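Local structure of glucose-6-phosphate isomerase (Plasmodium falciparum, 3QKI) at residues A[181-186]-A[527-532]; A[314-319]-A[335-340]. The protein probably catalyses the reversible interconversion of alpha-D-glucose 6-phosphate and beta-D-fructose 6-phosphate, an early step of glycolysis that also serves gluconeogenesis. All blocks are in the same frame, centred on the assembly; numbering follows the deposited sequence.

Contact 1: residues A[181-186]-A[527-532]; sequences TEFVYE and GLLLSL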
loop_
_atom_site.group_PDB
_atom_site.type_symbol
_atom_site.label_atom_id
_atom_site.label_comp_id
_atom_site.label_asym_id
_atom_site.label_seq_id
_atom_site.Cartn_x
_atom_site.Cartn_y
_atom_site.Cartn_z
ATOM N N THR A 181 -8.939 6.094 -11.405
ATOM C CA THR A 181 -8.378 6.000 -12.752
ATOM C C THR A 181 -7.161 5.058 -12.774
ATOM O O THR A 181 -7.111 4.180 -13.633
ATOM C CB THR A 181 -8.019 7.392 -13.280
ATOM O OG1 THR A 181 -9.135 8.252 -13.068
ATOM C CG2 THR A 181 -7.611 7.378 -14.771
ATOM N N GLU A 182 -6.199 5.244 -11.840
ATOM C CA GLU A 182 -5.008 4.413 -11.811
ATOM C C GLU A 182 -5.346 2.944 -11.529
ATOM O O GLU A 182 -4.749 2.046 -12.148
ATOM C CB GLU A 182 -3.925 4.962 -10.858
ATOM C CG GLU A 182 -2.667 4.101 -10.933
ATOM C CD GLU A 182 -1.416 4.732 -10.376
ATOM O OE1 GLU A 182 -1.510 5.446 -9.355
ATOM O OE2 GLU A 182 -0.333 4.493 -10.953
ATOM N N PHE A 183 -6.342 2.700 -10.662
ATOM C CA PHE A 183 -6.795 1.333 -10.393
ATOM C C PHE A 183 -7.220 0.707 -11.741
ATOM O O PHE A 183 -6.707 -0.342 -12.105
ATOM C CB PHE A 183 -7.942 1.311 -9.334
ATOM C CG PHE A 183 -9.074 0.321 -9.584
ATOM C CD1 PHE A 183 -8.810 -1.017 -9.865
ATOM C CD2 PHE A 183 -10.401 0.735 -9.563
ATOM C CE1 PHE A 183 -9.850 -1.906 -10.173
ATOM C CE2 PHE A 183 -11.440 -0.170 -9.810
ATOM C CZ PHE A 183 -11.155 -1.482 -10.116
ATOM N N VAL A 184 -8.134 1.358 -12.472
ATOM C CA VAL A 184 -8.677 0.838 -13.743
ATOM C C VAL A 184 -7.607 0.740 -14.823
ATOM O O VAL A 184 -7.572 -0.243 -15.555
ATOM C CB VAL A 184 -9.945 1.597 -14.231
ATOM C CG1 VAL A 184 -10.503 0.978 -15.525
ATOM C CG2 VAL A 184 -11.026 1.615 -13.152
ATOM N N TYR A 185 -6.722 1.735 -14.907
ATOM C CA TYR A 185 -5.650 1.754 -15.871
ATOM C C TYR A 185 -4.728 0.511 -15.715
ATOM O O TYR A 185 -4.537 -0.256 -16.659
ATOM C CB TYR A 185 -4.854 3.072 -15.778
ATOM C CG TYR A 185 -3.688 3.068 -16.732
ATOM C CD1 TYR A 185 -3.893 3.110 -18.116
ATOM C CD2 TYR A 185 -2.382 2.922 -16.265
ATOM C CE1 TYR A 185 -2.832 3.015 -19.002
ATOM C CE2 TYR A 185 -1.314 2.817 -17.147
ATOM C CZ TYR A 185 -1.545 2.880 -18.513
ATOM O OH TYR A 185 -0.497 2.863 -19.378
ATOM N N GLU A 186 -4.187 0.319 -14.529
ATOM C CA GLU A 186 -3.328 -0.827 -14.246
ATOM C C GLU A 186 -4.067 -2.171 -14.379
ATOM O O GLU A 186 -3.476 -3.140 -14.849
ATOM C CB GLU A 186 -2.682 -0.676 -12.863
ATOM C CG GLU A 186 -1.600 0.395 -12.833
ATOM C CD GLU A 186 -0.391 0.119 -13.705
ATOM O OE1 GLU A 186 -0.037 -1.067 -13.901
ATOM O OE2 GLU A 186 0.187 1.098 -14.223
ATOM N N GLY A 527 -15.946 -3.047 -14.162
ATOM C CA GLY A 527 -17.064 -2.168 -13.833
ATOM C C GLY A 527 -17.901 -2.779 -12.716
ATOM O O GLY A 527 -18.244 -2.085 -11.745
ATOM N N LEU A 528 -18.190 -4.108 -12.809
ATOM C CA LEU A 528 -18.917 -4.823 -11.750
ATOM C C LEU A 528 -18.161 -4.679 -10.406
ATOM O O LEU A 528 -18.797 -4.413 -9.391
ATOM C CB LEU A 528 -19.032 -6.325 -12.064
ATOM C CG LEU A 528 -19.947 -6.789 -13.172
ATOM C CD1 LEU A 528 -19.836 -8.291 -13.314
ATOM C CD2 LEU A 528 -21.421 -6.381 -12.913
ATOM N N LEU A 529 -16.817 -4.860 -10.422
ATOM C CA LEU A 529 -15.956 -4.765 -9.234
ATOM C C LEU A 529 -15.976 -3.345 -8.620
ATOM O O LEU A 529 -16.115 -3.218 -7.411
ATOM C CB LEU A 529 -14.519 -5.248 -9.540
ATOM C CG LEU A 529 -13.501 -5.241 -8.389
ATOM C CD1 LEU A 529 -13.904 -6.195 -7.268
ATOM C CD2 LEU A 529 -12.099 -5.600 -8.899
ATOM N N LEU A 530 -15.845 -2.303 -9.442
ATOM C CA LEU A 530 -15.887 -0.925 -8.958
ATOM C C LEU A 530 -17.223 -0.615 -8.299
ATOM O O LEU A 530 -17.248 -0.128 -7.166
ATOM C CB LEU A 530 -15.630 0.106 -10.083
ATOM C CG LEU A 530 -15.859 1.568 -9.668
ATOM C CD1 LEU A 530 -14.774 2.058 -8.735
ATOM C CD2 LEU A 530 -16.095 2.446 -10.838
ATOM N N SER A 531 -18.330 -0.915 -8.999
ATOM C CA SER A 531 -19.661 -0.606 -8.488
ATOM C C SER A 531 -19.969 -1.407 -7.225
ATOM O O SER A 531 -20.607 -0.882 -6.330
ATOM C CB SER A 531 -20.726 -0.796 -9.562
ATOM O OG SER A 531 -22.026 -0.719 -8.990
ATOM N N LEU A 532 -19.491 -2.651 -7.141
ATOM C CA LEU A 532 -19.688 -3.508 -5.983
ATOM C C LEU A 532 -19.166 -2.801 -4.717
ATOM O O LEU A 532 -19.875 -2.756 -3.719
ATOM C CB LEU A 532 -18.983 -4.874 -6.199
ATOM C CG LEU A 532 -18.925 -5.829 -4.996
ATOM C CD1 LEU A 532 -20.304 -6.161 -4.504
ATOM C CD2 LEU A 532 -18.142 -7.102 -5.334
#
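Helical residues Phe183 and Leu530 face each other across a wide backbone gap, 9.5 Å from Phe183 CA to Leu530 CA, and it is their side chains that close it. Segment 181-186 sends out a single large group, the Phe183 ring, and segment 527-532 receives it with two leucines. All three side chains leave the backbone toward the opposite helix. Leu530 meets the rim of the ring: its CD1 lies near the ring plane, 4.2 Å from Phe183 CE2. With CG anti to the backbone N (chi1 172°) the branch runs past the rim, and the second torsion brings CD1 alone back beside it while CD2 points away. Leu529 touches the far end obliquely, with CD2 4.4 Å from Phe183 CZ. These spacings describe light apolar contact, and no hydrogen bond spans the pair. The first torsion of Phe183 is 141°, well off the staggered anti position. Val184 CG2 sits 3.7 Å above one face of the ring, toward the rim, and Phe388 also lies against it, its ring inclined to that of Phe183 by about 60°. Helix 179-197 follows strand 168-172 of the parallel five-stranded sheet, whereas helix 523-543 follows strand 513-518 of the six-stranded mixed sheet. The side chain of Phe183 lies about 10 Å from that of Gln394, and Leu530 about as far from Gly176, both of which bind fructose 6-phosphate. The contact therefore joins the two alpha/beta sugar-isomerase (SIS) domains of the phosphoglucose isomerase fold.

Contact 2: residues A[314-319]-A[335-340]; sequences SVTSSV and NFLNGC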
loop_
_atom_site.group_PDB
_atom_site.type_symbol
_atom_site.label_atom_id
_atom_site.label_comp_id
_atom_site.label_asym_id
_atom_site.label_seq_id
_atom_site.Cartn_x
_atom_site.Cartn_y
_atom_site.Cartn_z
ATOM N N SER A 314 -15.686 9.583 -8.588
ATOM C CA SER A 314 -15.555 10.292 -9.877
ATOM C C SER A 314 -14.975 9.554 -11.090
ATOM O O SER A 314 -15.081 10.078 -12.191
ATOM C CB SER A 314 -14.880 11.652 -9.678
ATOM O OG SER A 314 -13.474 11.531 -9.535
ATOM N N VAL A 315 -14.410 8.339 -10.924
ATOM C CA VAL A 315 -13.824 7.586 -12.053
ATOM C C VAL A 315 -14.786 7.360 -13.236
ATOM O O VAL A 315 -14.325 7.362 -14.378
ATOM C CB VAL A 315 -13.010 6.310 -11.664
ATOM C CG1 VAL A 315 -13.932 5.183 -11.223
ATOM C CG2 VAL A 315 -12.117 5.832 -12.817
ATOM N N THR A 316 -16.106 7.179 -12.974
ATOM C CA THR A 316 -17.094 6.989 -14.039
ATOM C C THR A 316 -17.569 8.301 -14.685
ATOM O O THR A 316 -18.357 8.272 -15.626
ATOM C CB THR A 316 -18.224 6.029 -13.630
ATOM O OG1 THR A 316 -18.927 6.580 -12.506
ATOM C CG2 THR A 316 -17.701 4.612 -13.332
ATOM N N SER A 317 -17.045 9.442 -14.240
ATOM C CA SER A 317 -17.341 10.730 -14.886
ATOM C C SER A 317 -16.154 10.958 -15.835
ATOM O O SER A 317 -15.269 10.092 -15.905
ATOM C CB SER A 317 -17.395 11.861 -13.857
ATOM O OG SER A 317 -16.097 12.203 -13.381
ATOM N N SER A 318 -16.085 12.139 -16.505
ATOM C CA SER A 318 -14.956 12.512 -17.365
ATOM C C SER A 318 -13.587 12.368 -16.655
ATOM O O SER A 318 -12.592 12.104 -17.329
ATOM C CB SER A 318 -15.126 13.932 -17.893
ATOM O OG SER A 318 -15.381 14.833 -16.832
ATOM N N VAL A 319 -13.542 12.499 -15.317
ATOM C CA VAL A 319 -12.312 12.339 -14.498
ATOM C C VAL A 319 -11.509 11.086 -14.940
ATOM O O VAL A 319 -10.306 11.180 -15.216
ATOM C CB VAL A 319 -12.611 12.288 -12.970
ATOM C CG1 VAL A 319 -11.372 11.835 -12.174
ATOM C CG2 VAL A 319 -13.128 13.636 -12.464
ATOM N N ASN A 335 -18.246 -0.465 -22.186
ATOM C CA ASN A 335 -18.467 -1.773 -21.570
ATOM C C ASN A 335 -18.227 -1.710 -20.056
ATOM O O ASN A 335 -18.957 -2.364 -19.311
ATOM C CB ASN A 335 -17.569 -2.849 -22.185
ATOM C CG ASN A 335 -18.046 -3.256 -23.549
ATOM O OD1 ASN A 335 -19.227 -3.105 -23.898
ATOM N ND2 ASN A 335 -17.136 -3.740 -24.372
ATOM N N PHE A 336 -17.183 -0.955 -19.617
ATOM C CA PHE A 336 -16.863 -0.736 -18.200
ATOM C C PHE A 336 -18.071 -0.060 -17.539
ATOM O O PHE A 336 -18.507 -0.491 -16.472
ATOM C CB PHE A 336 -15.623 0.140 -18.040
ATOM C CG PHE A 336 -15.278 0.518 -16.605
ATOM C CD1 PHE A 336 -14.534 -0.338 -15.801
ATOM C CD2 PHE A 336 -15.661 1.748 -16.077
ATOM C CE1 PHE A 336 -14.212 0.012 -14.481
ATOM C CE2 PHE A 336 -15.333 2.096 -14.762
ATOM C CZ PHE A 336 -14.624 1.218 -13.968
ATOM N N LEU A 337 -18.632 0.975 -18.200
ATOM C CA LEU A 337 -19.817 1.703 -17.700
ATOM C C LEU A 337 -21.023 0.802 -17.578
ATOM O O LEU A 337 -21.740 0.911 -16.589
ATOM C CB LEU A 337 -20.129 2.957 -18.544
ATOM C CG LEU A 337 -19.097 4.097 -18.430
ATOM C CD1 LEU A 337 -19.354 5.186 -19.493
ATOM C CD2 LEU A 337 -19.105 4.715 -17.049
ATOM N N ASN A 338 -21.212 -0.130 -18.542
ATOM C CA ASN A 338 -22.314 -1.096 -18.519
ATOM C C ASN A 338 -22.195 -2.013 -17.317
ATOM O O ASN A 338 -23.207 -2.326 -16.690
ATOM C CB ASN A 338 -22.360 -1.922 -19.819
ATOM C CG ASN A 338 -22.725 -1.108 -21.031
ATOM O OD1 ASN A 338 -23.109 0.064 -20.942
ATOM N ND2 ASN A 338 -22.602 -1.713 -22.202
ATOM N N GLY A 339 -20.961 -2.402 -16.984
ATOM C CA GLY A 339 -20.674 -3.208 -15.804
ATOM C C GLY A 339 -21.091 -2.491 -14.535
ATOM O O GLY A 339 -21.801 -3.065 -13.714
ATOM N N CYS A 340 -20.684 -1.213 -14.390
ATOM C CA CYS A 340 -21.033 -0.353 -13.254
ATOM C C CYS A 340 -22.546 -0.286 -13.133
ATOM O O CYS A 340 -23.100 -0.455 -12.040
ATOM C CB CYS A 340 -20.446 1.047 -13.420
ATOM S SG CYS A 340 -18.635 1.104 -13.413
#
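Thr316 in a type I turn (Ser314 to Ser317) faces Leu337 of a passing helix, with 7.0 Å between Thr316 CA and Leu337 CA. Thr316 supplies the contacts from its side of the gap. Its CG2 methyl does double work, lying 3.6 Å from Cys340 SG and 3.7 Å from Phe336 CE2, the latter reached obliquely to the ring. Leu337 comes in beside it, CD2 being 3.8 Å from Thr316 CB. A chi1 of 62° puts the threonine OG1 between the backbone N and the carbonyl carbon, and CG2 therefore anti to the carbonyl carbon; the methyl is presented to the helix, while OG1 is engaged by Arg117 NH1 through a hydrogen bond. The turn is tied internally: Ser314 O accepts from Ser317 N and also from the side chain, Ser317 OG lying 2.6 Å from Ser314 O, in the carbonyl plane on a lone pair. That same OG caps helix 318-328 by accepting from Val319 N at 152°. Ser314 OG and Ser318 OG bond to Gly311 O and Glu304 O. What meets residues 335-340 is CB and the CG2 methyl of one threonine, packed against an aromatic ring, a leucine and a thiol, with no hydrogen bond across.

How the contacts relate
Both contacts are buried and apolar where their segments meet, their centres about 8 Å apart, yet they join different things. Contact 1 pairs helices from the two sheet domains, 341 residues apart in sequence; contact 2 is local, setting the turn before helix 318-328 against the next helix, 330-349. Leu530 bridges them, since it also packs on Val315, Thr316, Phe336 and Cys340. Around this apolar seam Ser531 OG makes a weak hydrogen bond to Cys340 O, and Gly527 N comes to 3.5 Å from Phe336 CD1. The touching side chains of the interdomain contact are wholly hydrocarbon, whereas the local one adjoins a hydrogen-bonded turn and an arginine.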